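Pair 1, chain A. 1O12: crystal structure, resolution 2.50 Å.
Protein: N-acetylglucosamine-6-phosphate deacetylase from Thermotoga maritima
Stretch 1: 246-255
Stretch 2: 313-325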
# COMPACT_ATOMS: atom_id res chain seq x y z
N SER A 246 -1.26 13.71 2.87
CA SER A 246 -0.48 14.15 4.02
C SER A 246 0.94 13.67 3.76
O SER A 246 1.18 12.80 2.91
CB SER A 246 -1.00 13.53 5.31
OG SER A 246 -0.90 12.11 5.30
N ARG A 247 1.89 14.21 4.51
CA ARG A 247 3.26 13.78 4.37
C ARG A 247 3.34 12.24 4.59
O ARG A 247 4.04 11.54 3.86
CB ARG A 247 4.15 14.58 5.35
CG ARG A 247 4.69 13.80 6.56
CD ARG A 247 6.23 13.80 6.63
NE ARG A 247 6.77 15.16 6.77
CZ ARG A 247 8.06 15.47 6.65
NH1 ARG A 247 8.46 16.74 6.79
NH2 ARG A 247 8.96 14.52 6.37
N GLU A 248 2.60 11.69 5.55
CA GLU A 248 2.64 10.24 5.74
C GLU A 248 2.17 9.46 4.49
O GLU A 248 2.79 8.47 4.12
CB GLU A 248 1.81 9.83 6.95
CG GLU A 248 2.27 10.46 8.24
CD GLU A 248 2.02 11.97 8.27
OE1 GLU A 248 0.88 12.40 7.92
OE2 GLU A 248 2.95 12.74 8.65
N MSE A 249 1.09 9.90 3.85
CA MSE A 249 0.60 9.24 2.64
C MSE A 249 1.65 9.22 1.54
O MSE A 249 1.93 8.17 0.93
CB MSE A 249 -0.62 9.96 2.08
CG MSE A 249 -1.86 9.10 1.96
SE MSE A 249 -1.66 7.34 1.10
CE MSE A 249 -3.53 7.10 0.57
N VAL A 250 2.20 10.40 1.27
CA VAL A 250 3.24 10.55 0.28
C VAL A 250 4.36 9.58 0.62
O VAL A 250 4.88 8.87 -0.26
CB VAL A 250 3.85 11.99 0.28
CG1 VAL A 250 5.02 12.06 -0.69
CG2 VAL A 250 2.78 13.00 -0.11
N LYS A 251 4.76 9.55 1.89
CA LYS A 251 5.82 8.64 2.31
C LYS A 251 5.45 7.20 2.01
O LYS A 251 6.30 6.40 1.63
CB LYS A 251 6.10 8.80 3.79
CG LYS A 251 7.57 8.65 4.14
CD LYS A 251 7.86 9.17 5.57
CE LYS A 251 7.45 10.65 5.72
NZ LYS A 251 7.66 11.21 7.10
N LEU A 252 4.17 6.86 2.19
CA LEU A 252 3.67 5.52 1.91
C LEU A 252 3.67 5.23 0.40
O LEU A 252 4.19 4.20 -0.04
CB LEU A 252 2.25 5.36 2.47
CG LEU A 252 1.54 4.02 2.19
CD1 LEU A 252 2.48 2.83 2.55
CD2 LEU A 252 0.22 3.96 2.98
N VAL A 253 3.11 6.12 -0.40
CA VAL A 253 3.11 5.88 -1.84
C VAL A 253 4.55 5.74 -2.34
O VAL A 253 4.87 4.87 -3.17
CB VAL A 253 2.41 7.01 -2.60
CG1 VAL A 253 2.54 6.75 -4.09
CG2 VAL A 253 0.96 7.08 -2.20
N TYR A 254 5.44 6.57 -1.81
CA TYR A 254 6.83 6.49 -2.23
C TYR A 254 7.39 5.11 -1.88
O TYR A 254 8.01 4.45 -2.73
CB TYR A 254 7.64 7.58 -1.56
CG TYR A 254 9.12 7.40 -1.70
CD1 TYR A 254 9.72 7.32 -2.97
CD2 TYR A 254 9.94 7.33 -0.57
CE1 TYR A 254 11.10 7.18 -3.10
CE2 TYR A 254 11.32 7.19 -0.69
CZ TYR A 254 11.89 7.12 -1.95
OH TYR A 254 13.27 7.04 -2.05
N LYS A 255 7.14 4.66 -0.66
CA LYS A 255 7.59 3.35 -0.20
C LYS A 255 7.13 2.20 -1.13
O LYS A 255 7.92 1.31 -1.46
CB LYS A 255 7.07 3.12 1.20
CG LYS A 255 7.47 1.79 1.78
CD LYS A 255 6.78 1.59 3.11
CE LYS A 255 7.22 0.30 3.77
NZ LYS A 255 8.64 0.42 4.13
N ASN A 313 8.93 19.85 -1.57
CA ASN A 313 8.06 19.12 -0.66
C ASN A 313 8.32 17.64 -0.76
O ASN A 313 8.60 16.99 0.25
CB ASN A 313 6.56 19.38 -0.94
CG ASN A 313 6.09 20.74 -0.43
OD1 ASN A 313 6.73 21.37 0.41
ND2 ASN A 313 4.95 21.19 -0.93
N PHE A 314 8.25 17.12 -1.98
CA PHE A 314 8.45 15.70 -2.20
C PHE A 314 9.75 15.25 -1.62
O PHE A 314 9.82 14.23 -0.94
CB PHE A 314 8.45 15.36 -3.68
CG PHE A 314 8.46 13.89 -3.94
CD1 PHE A 314 9.67 13.21 -4.07
CD2 PHE A 314 7.26 13.18 -3.99
CE1 PHE A 314 9.70 11.83 -4.26
CE2 PHE A 314 7.26 11.81 -4.17
CZ PHE A 314 8.48 11.12 -4.31
N ARG A 315 10.80 16.03 -1.89
CA ARG A 315 12.11 15.72 -1.38
C ARG A 315 12.13 15.67 0.15
O ARG A 315 12.79 14.82 0.74
CB ARG A 315 13.12 16.75 -1.85
CG ARG A 315 14.52 16.42 -1.37
CD ARG A 315 15.38 17.65 -1.33
NE ARG A 315 16.78 17.30 -1.48
CZ ARG A 315 17.79 18.15 -1.37
NH1 ARG A 315 17.55 19.43 -1.11
NH2 ARG A 315 19.05 17.72 -1.53
N LYS A 316 11.41 16.58 0.79
CA LYS A 316 11.40 16.62 2.24
C LYS A 316 10.56 15.51 2.84
O LYS A 316 10.93 14.91 3.85
CB LYS A 316 10.87 17.97 2.72
CG LYS A 316 10.79 18.13 4.23
CD LYS A 316 9.85 19.27 4.57
CE LYS A 316 10.06 20.49 3.62
NZ LYS A 316 8.81 20.95 2.90
N PHE A 317 9.41 15.25 2.23
CA PHE A 317 8.52 14.21 2.73
C PHE A 317 9.16 12.83 2.70
O PHE A 317 9.04 12.06 3.66
CB PHE A 317 7.22 14.19 1.92
CG PHE A 317 6.36 15.41 2.08
CD1 PHE A 317 5.31 15.65 1.22
CD2 PHE A 317 6.58 16.32 3.13
CE1 PHE A 317 4.47 16.77 1.38
CE2 PHE A 317 5.77 17.44 3.31
CZ PHE A 317 4.70 17.67 2.43
N THR A 318 9.89 12.55 1.63
CA THR A 318 10.48 11.23 1.44
C THR A 318 11.95 11.06 1.77
O THR A 318 12.39 9.97 2.10
CB THR A 318 10.30 10.74 -0.02
OG1 THR A 318 11.22 11.43 -0.88
CG2 THR A 318 8.87 11.00 -0.50
N GLY A 319 12.73 12.13 1.67
CA GLY A 319 14.14 11.99 1.92
C GLY A 319 14.81 11.30 0.75
O GLY A 319 15.90 10.74 0.89
N CYS A 320 14.17 11.31 -0.42
CA CYS A 320 14.76 10.65 -1.60
C CYS A 320 15.97 11.42 -2.12
O CYS A 320 16.27 12.53 -1.67
CB CYS A 320 13.74 10.56 -2.72
SG CYS A 320 13.38 12.20 -3.42
N SER A 321 16.68 10.84 -3.07
CA SER A 321 17.87 11.48 -3.63
C SER A 321 17.47 12.43 -4.77
O SER A 321 16.34 12.35 -5.26
CB SER A 321 18.81 10.43 -4.19
OG SER A 321 18.22 9.82 -5.33
N ILE A 322 18.39 13.30 -5.18
CA ILE A 322 18.12 14.22 -6.27
C ILE A 322 17.98 13.44 -7.55
O ILE A 322 17.34 13.88 -8.47
CB ILE A 322 19.20 15.27 -6.42
CG1 ILE A 322 19.38 16.01 -5.09
CG2 ILE A 322 18.75 16.30 -7.47
CD1 ILE A 322 20.11 17.36 -5.21
N THR A 323 18.58 12.26 -7.61
CA THR A 323 18.42 11.41 -8.79
C THR A 323 16.97 10.90 -8.88
O THR A 323 16.43 10.78 -9.97
CB THR A 323 19.32 10.18 -8.74
OG1 THR A 323 20.68 10.56 -8.99
CG2 THR A 323 18.87 9.18 -9.76
N GLU A 324 16.35 10.60 -7.75
CA GLU A 324 14.98 10.12 -7.77
C GLU A 324 13.99 11.24 -8.05
O GLU A 324 12.91 10.99 -8.63
CB GLU A 324 14.62 9.49 -6.42
CG GLU A 324 15.29 8.16 -6.14
CD GLU A 324 15.21 7.84 -4.67
OE1 GLU A 324 15.84 8.60 -3.90
OE2 GLU A 324 14.51 6.88 -4.27
N LEU A 325 14.34 12.45 -7.62
CA LEU A 325 13.52 13.63 -7.82
C LEU A 325 13.47 13.96 -9.29
O LEU A 325 12.51 14.56 -9.75
CB LEU A 325 14.08 14.83 -7.08
CG LEU A 325 13.60 15.13 -5.66
CD1 LEU A 325 14.31 16.40 -5.18
CD2 LEU A 325 12.09 15.29 -5.63

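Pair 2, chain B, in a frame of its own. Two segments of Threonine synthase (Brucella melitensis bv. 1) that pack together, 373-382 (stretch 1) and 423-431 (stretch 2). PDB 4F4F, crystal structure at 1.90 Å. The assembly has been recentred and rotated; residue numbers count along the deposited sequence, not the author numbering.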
# COMPACT_ATOMS: atom_id res chain seq x y z
N THR B 373 4.88 15.24 15.21
CA THR B 373 4.38 13.86 15.27
C THR B 373 4.47 13.31 16.71
O THR B 373 3.50 12.72 17.21
CB THR B 373 5.15 12.96 14.30
OG1 THR B 373 5.09 13.49 12.95
CG2 THR B 373 4.62 11.56 14.30
N ALA B 374 5.61 13.50 17.38
CA ALA B 374 5.74 13.07 18.78
C ALA B 374 4.68 13.73 19.69
O ALA B 374 4.10 13.10 20.57
CB ALA B 374 7.14 13.32 19.30
N ALA B 375 4.49 15.04 19.48
CA ALA B 375 3.57 15.82 20.30
C ALA B 375 2.14 15.26 20.14
O ALA B 375 1.41 15.16 21.11
CB ALA B 375 3.64 17.31 19.92
N THR B 376 1.78 14.90 18.91
CA THR B 376 0.49 14.28 18.61
C THR B 376 0.33 12.93 19.29
O THR B 376 -0.70 12.66 19.93
CB THR B 376 0.30 14.14 17.10
OG1 THR B 376 0.57 15.41 16.48
CG2 THR B 376 -1.11 13.66 16.75
N ILE B 377 1.35 12.08 19.25
CA ILE B 377 1.26 10.79 20.00
C ILE B 377 0.98 11.06 21.48
O ILE B 377 0.09 10.47 22.08
CB ILE B 377 2.51 9.88 19.86
CG1 ILE B 377 2.74 9.46 18.38
CG2 ILE B 377 2.38 8.66 20.77
CD1 ILE B 377 4.08 8.80 18.12
N GLU B 378 1.75 11.96 22.07
CA GLU B 378 1.61 12.23 23.49
C GLU B 378 0.25 12.83 23.85
O GLU B 378 -0.36 12.38 24.80
CB GLU B 378 2.77 13.10 23.98
CG GLU B 378 2.93 13.08 25.49
CD GLU B 378 2.00 14.04 26.19
OE1 GLU B 378 1.48 14.97 25.52
OE2 GLU B 378 1.80 13.89 27.41
N SER B 379 -0.26 13.79 23.06
CA SER B 379 -1.56 14.40 23.37
C SER B 379 -2.72 13.44 23.21
O SER B 379 -3.58 13.41 24.05
CB SER B 379 -1.88 15.70 22.59
OG SER B 379 -2.04 15.45 21.24
N VAL B 380 -2.74 12.67 22.12
CA VAL B 380 -3.82 11.68 21.93
C VAL B 380 -3.81 10.60 23.03
O VAL B 380 -4.87 10.20 23.53
CB VAL B 380 -3.81 11.08 20.52
CG1 VAL B 380 -4.92 10.05 20.37
CG2 VAL B 380 -4.02 12.18 19.47
N LEU B 381 -2.63 10.15 23.47
CA LEU B 381 -2.57 9.22 24.62
C LEU B 381 -3.14 9.90 25.86
O LEU B 381 -3.97 9.33 26.57
CB LEU B 381 -1.16 8.75 24.90
CG LEU B 381 -1.05 7.68 25.98
CD1 LEU B 381 -1.81 6.40 25.67
CD2 LEU B 381 0.41 7.37 26.19
N SER B 382 -2.70 11.12 26.11
CA SER B 382 -3.15 11.87 27.29
C SER B 382 -4.65 12.14 27.31
O SER B 382 -5.30 11.94 28.33
CB SER B 382 -2.42 13.20 27.45
OG SER B 382 -1.12 12.93 27.89
N ALA B 423 10.17 5.20 18.51
CA ALA B 423 9.59 6.51 18.30
C ALA B 423 8.43 6.72 19.26
O ALA B 423 8.26 7.79 19.80
CB ALA B 423 9.13 6.65 16.87
N VAL B 424 7.64 5.68 19.50
CA VAL B 424 6.46 5.81 20.37
C VAL B 424 6.96 6.07 21.80
O VAL B 424 6.47 6.96 22.48
CB VAL B 424 5.55 4.57 20.32
CG1 VAL B 424 4.42 4.66 21.35
CG2 VAL B 424 4.98 4.38 18.92
N LYS B 425 7.96 5.30 22.22
CA LYS B 425 8.54 5.45 23.58
C LYS B 425 9.12 6.85 23.77
O LYS B 425 8.89 7.52 24.82
CB LYS B 425 9.62 4.37 23.81
CG LYS B 425 10.41 4.49 25.12
CD LYS B 425 9.80 3.63 26.23
CE LYS B 425 10.45 3.85 27.59
NZ LYS B 425 11.45 2.79 27.95
N ALA B 426 9.91 7.29 22.78
CA ALA B 426 10.49 8.64 22.78
C ALA B 426 9.39 9.70 22.89
O ALA B 426 9.54 10.66 23.61
CB ALA B 426 11.33 8.87 21.52
N ALA B 427 8.26 9.48 22.23
CA ALA B 427 7.19 10.48 22.20
C ALA B 427 6.43 10.57 23.51
O ALA B 427 6.07 11.67 23.93
CB ALA B 427 6.20 10.19 21.07
N CYS B 428 6.15 9.44 24.13
CA CYS B 428 5.22 9.43 25.25
C CYS B 428 5.60 8.55 26.41
O CYS B 428 4.85 8.46 27.36
CB CYS B 428 3.83 9.00 24.76
SG CYS B 428 3.67 7.27 24.23
N GLY B 429 6.75 7.89 26.34
CA GLY B 429 7.20 7.03 27.43
C GLY B 429 6.59 5.65 27.52
O GLY B 429 6.95 4.88 28.41
N VAL B 430 5.65 5.31 26.64
CA VAL B 430 5.04 3.98 26.69
C VAL B 430 5.82 3.03 25.77
O VAL B 430 6.18 3.39 24.65
CB VAL B 430 3.56 4.02 26.27
CG1 VAL B 430 3.03 2.62 25.98
CG2 VAL B 430 2.75 4.72 27.35
N GLU B 431 6.13 1.83 26.28
CA GLU B 431 6.69 0.79 25.44
C GLU B 431 5.49 0.00 24.93
O GLU B 431 4.86 -0.70 25.71
CB GLU B 431 7.65 -0.12 26.25
CG GLU B 431 8.43 -1.15 25.42
CD GLU B 431 9.15 -0.59 24.22
OE1 GLU B 431 9.80 0.48 24.30
OE2 GLU B 431 9.10 -1.24 23.15

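Pair 1 and pair 2 share one backbone plan: a helix crosses a second helix, with a positive-phi glycine where the chain leaves helical geometry, and the residue after the glycine points its CA-to-CB bond toward the first helix in both. The 14 central residues superpose with an RMSD of 0.9 Å. The crossing angle is -81° in pair 1 and -70° in pair 2, and the axes approach to 9.1 and 8.3 Å. Gly A319 and Gly B429 coincide, both with positive phi, a conformation that favours glycine.

The first rule concerns spacing where the helices meet. Arg A247 matches Ala B374, and Phe A317 matches Ala B427. In pair 2 two alanines touch, Ala B374 CB to Ala B427 CB at 3.7 Å, and their CA atoms lie only 4.5 Å apart. In pair 1 the corresponding CA atoms are 5.5 Å apart, and larger side chains fill the space: Arg A247 CB sits over the face of the Phe A317 ring, 3.9 Å from its centroid, while the guanidinium reaches across the helix end, with Arg A247 NH2 3.2 Å from Lys A316 O.

One turn on, Val A250 and Ile B377 both point toward the partner helix. Val A250 packs against both phenylalanines, with CG2 3.9 Å from Phe A317 CD1 and CG1 4.1 Å from Phe A314 CD2. Ile B377 faces a smaller residue, and its CD1 comes within 3.9 Å of Ala B427 CB; its CG2 meets Cys B428 SG, also at 3.9 Å. Phe A314 and its match Val B424 both start sideways, but the end of the phenylalanine comes nearer the other helix, and its CZ lies 4.2 Å from Tyr A254 CD1.

Thr A318 and Cys B428 have side-chain centres just 0.7 Å apart and both use a p rotamer. Each packs against the next inward position, Tyr A254 or Leu B381. Thr A318 CB lies over the tyrosine ring face, 3.9 Å from its centroid, whereas Cys B428 SG is 3.8 Å from Leu B381 CD2.

Past the glycine, Cys A320 CB is 3.6 Å from Tyr A254 OH; its match Val B430 meets Leu B381, CG2 to CD2, at 3.7 Å. Tyr A254 carries a hydroxyl where Leu B381 is wholly apolar, and its OH donates a 2.5 Å hydrogen bond to OE2 of Glu A324, a residue without a counterpart. Pair 1 buries 527 Å² with aromatics and a tyrosine-glutamate hydrogen bond, pair 2 325 Å² with alanines and a cysteine set against Ile B377 and Leu B381, and with closer backbones.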